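Local coordinates for chloramphenicol acetyltransferase (Aliivibrio fischeri, PDB 6PXA), which probably transfers an acetyl group from acetyl-CoA to the 3-hydroxyl of chloramphenicol, at residues N126-G131 with V140-G145. Numbering follows the deposited sequence.
Sequences NDVWIG and VHIGDG
Asp144 grips Asn126 through a single carboxylate oxygen, OD1, which accepts two hydrogen bonds. The backbone N of Asn126 meets OD1 of Asp144 at 2.6 Å on its anti lone pair, in an almost straight bond (175°). ND2 of Asn126 reaches the same OD1 of Asp144 at 2.9 Å, a more bent bond that arrives from above the carboxylate plane. Amide and carboxylate run alongside each other in the same direction, their planes 24° apart; in Asn126, CG sits beside its own backbone N (chi1 -54°), which brings both donors to one acceptor. The other end of the amide, OD1 of Asn126, accepts from the backbone N of Lys75 in the preceding coil, while Trp189 packs against both side chains. Between backbones, Gly145 N donates to Asn126 O at 2.8 Å, and CA-H...O contacts accompany this bond: Asp144 CA lies 3.2 Å from Asn126 O, and Gly145 CA 3.1 Å from Asp127 O. Gly145 turns with a positive phi, readily adopted by glycine. The apolar part belongs to Val128: its CG1 touches CG2 of Ile142 at 3.9 Å, the one side chain lying crosswise to the other, and its CG2 rests against Gly143 O. OD1 of Asp127 is hydrogen-bonded to OG of Ser99 and the backbone N of Thr100 of the second subunit, linking this corner to the trimer interface. The turn 126-128, leading into strand 129-130, stacks on the turn 143-145, which follows strand 141-142 one coil later, in the left-handed parallel beta-helix of hexapeptide-repeat acyltransferases.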
loop_
_atom_site.group_PDB
_atom_site.type_symbol
_atom_site.label_atom_id
_atom_site.label_comp_id
_atom_site.label_asym_id
_atom_site.label_seq_id
_atom_site.Cartn_x
_atom_site.Cartn_y
_atom_site.Cartn_z
ATOM N N ASN B 126 -23.133 -8.019 -5.152
ATOM C CA ASN B 126 -23.914 -6.790 -5.133
ATOM C C ASN B 126 -23.811 -6.126 -3.770
ATOM O O ASN B 126 -23.641 -6.794 -2.748
ATOM C CB ASN B 126 -25.381 -7.082 -5.448
ATOM C CG ASN B 126 -25.538 -7.847 -6.736
ATOM O OD1 ASN B 126 -25.486 -7.264 -7.810
ATOM N ND2 ASN B 126 -25.701 -9.164 -6.638
ATOM N N ASP B 127 -23.921 -4.797 -3.772
ATOM C CA ASP B 127 -23.918 -4.010 -2.551
ATOM C C ASP B 127 -22.611 -4.210 -1.775
ATOM O O ASP B 127 -22.608 -4.416 -0.561
ATOM C CB ASP B 127 -25.132 -4.349 -1.683
ATOM C CG ASP B 127 -25.221 -3.448 -0.442
ATOM O OD1 ASP B 127 -24.991 -2.229 -0.586
ATOM O OD2 ASP B 127 -25.480 -3.955 0.667
ATOM N N VAL B 128 -21.490 -4.166 -2.490
ATOM C CA VAL B 128 -20.171 -4.372 -1.888
ATOM C C VAL B 128 -19.426 -3.056 -1.867
ATOM O O VAL B 128 -19.379 -2.337 -2.873
ATOM C CB VAL B 128 -19.373 -5.463 -2.638
ATOM C CG1 VAL B 128 -17.921 -5.521 -2.139
ATOM C CG2 VAL B 128 -20.037 -6.807 -2.469
ATOM N N TRP B 129 -18.912 -2.704 -0.688
ATOM C CA TRP B 129 -18.135 -1.494 -0.459
ATOM C C TRP B 129 -16.671 -1.898 -0.342
ATOM O O TRP B 129 -16.321 -2.704 0.526
ATOM C CB TRP B 129 -18.618 -0.807 0.819
ATOM C CG TRP B 129 -17.873 0.423 1.239
ATOM C CD1 TRP B 129 -17.165 1.286 0.451
ATOM C CD2 TRP B 129 -17.790 0.931 2.570
ATOM N NE1 TRP B 129 -16.625 2.302 1.224
ATOM C CE2 TRP B 129 -17.007 2.109 2.524
ATOM C CE3 TRP B 129 -18.293 0.501 3.802
ATOM C CZ2 TRP B 129 -16.711 2.851 3.661
ATOM C CZ3 TRP B 129 -17.992 1.248 4.933
ATOM C CH2 TRP B 129 -17.209 2.401 4.848
ATOM N N ILE B 130 -15.832 -1.363 -1.224
ATOM C CA ILE B 130 -14.409 -1.715 -1.291
ATOM C C ILE B 130 -13.602 -0.465 -0.965
ATOM O O ILE B 130 -13.538 0.480 -1.765
ATOM C CB ILE B 130 -14.006 -2.296 -2.662
ATOM C CG1 ILE B 130 -14.834 -3.550 -2.986
ATOM C CG2 ILE B 130 -12.495 -2.594 -2.715
ATOM C CD1 ILE B 130 -14.502 -4.179 -4.303
ATOM N N GLY B 131 -12.967 -0.473 0.198
ATOM C CA GLY B 131 -12.263 0.693 0.685
ATOM C C GLY B 131 -11.017 1.023 -0.117
ATOM O O GLY B 131 -10.551 0.273 -0.994
ATOM N N VAL B 140 -10.664 -14.439 -6.610
ATOM C CA VAL B 140 -11.489 -14.373 -5.401
ATOM C C VAL B 140 -12.943 -14.028 -5.739
ATOM O O VAL B 140 -13.252 -13.354 -6.732
ATOM C CB VAL B 140 -10.902 -13.367 -4.398
ATOM C CG1 VAL B 140 -9.495 -13.778 -3.981
ATOM C CG2 VAL B 140 -10.876 -12.067 -5.037
ATOM N N HIS B 141 -13.851 -14.501 -4.895
ATOM C CA HIS B 141 -15.268 -14.149 -4.986
ATOM C C HIS B 141 -15.657 -13.402 -3.704
ATOM O O HIS B 141 -15.534 -13.945 -2.604
ATOM C CB HIS B 141 -16.112 -15.416 -5.210
ATOM C CG HIS B 141 -17.574 -15.173 -5.444
ATOM N ND1 HIS B 141 -18.212 -13.994 -5.105
ATOM C CD2 HIS B 141 -18.537 -15.987 -5.947
ATOM C CE1 HIS B 141 -19.498 -14.087 -5.408
ATOM N NE2 HIS B 141 -19.719 -15.287 -5.914
ATOM N N ILE B 142 -16.127 -12.171 -3.839
ATOM C CA ILE B 142 -16.560 -11.363 -2.690
ATOM C C ILE B 142 -18.077 -11.329 -2.706
ATOM O O ILE B 142 -18.672 -10.708 -3.587
ATOM C CB ILE B 142 -15.974 -9.943 -2.716
ATOM C CG1 ILE B 142 -14.449 -9.991 -2.655
ATOM C CG2 ILE B 142 -16.509 -9.100 -1.538
ATOM C CD1 ILE B 142 -13.794 -8.664 -2.983
ATOM N N GLY B 143 -18.697 -11.967 -1.715
ATOM C CA GLY B 143 -20.138 -12.120 -1.704
ATOM C C GLY B 143 -20.877 -10.806 -1.508
ATOM O O GLY B 143 -20.326 -9.792 -1.099
ATOM N N ASP B 144 -22.173 -10.849 -1.809
ATOM C CA ASP B 144 -23.050 -9.694 -1.651
ATOM C C ASP B 144 -22.963 -9.079 -0.254
ATOM O O ASP B 144 -22.935 -9.782 0.759
ATOM C CB ASP B 144 -24.513 -10.099 -1.883
ATOM C CG ASP B 144 -24.754 -10.693 -3.242
ATOM O OD1 ASP B 144 -24.325 -10.097 -4.249
ATOM O OD2 ASP B 144 -25.406 -11.751 -3.298
ATOM N N GLY B 145 -23.003 -7.754 -0.204
ATOM C CA GLY B 145 -23.050 -7.047 1.062
ATOM C C GLY B 145 -21.747 -6.975 1.836
ATOM O O GLY B 145 -21.741 -6.419 2.943
#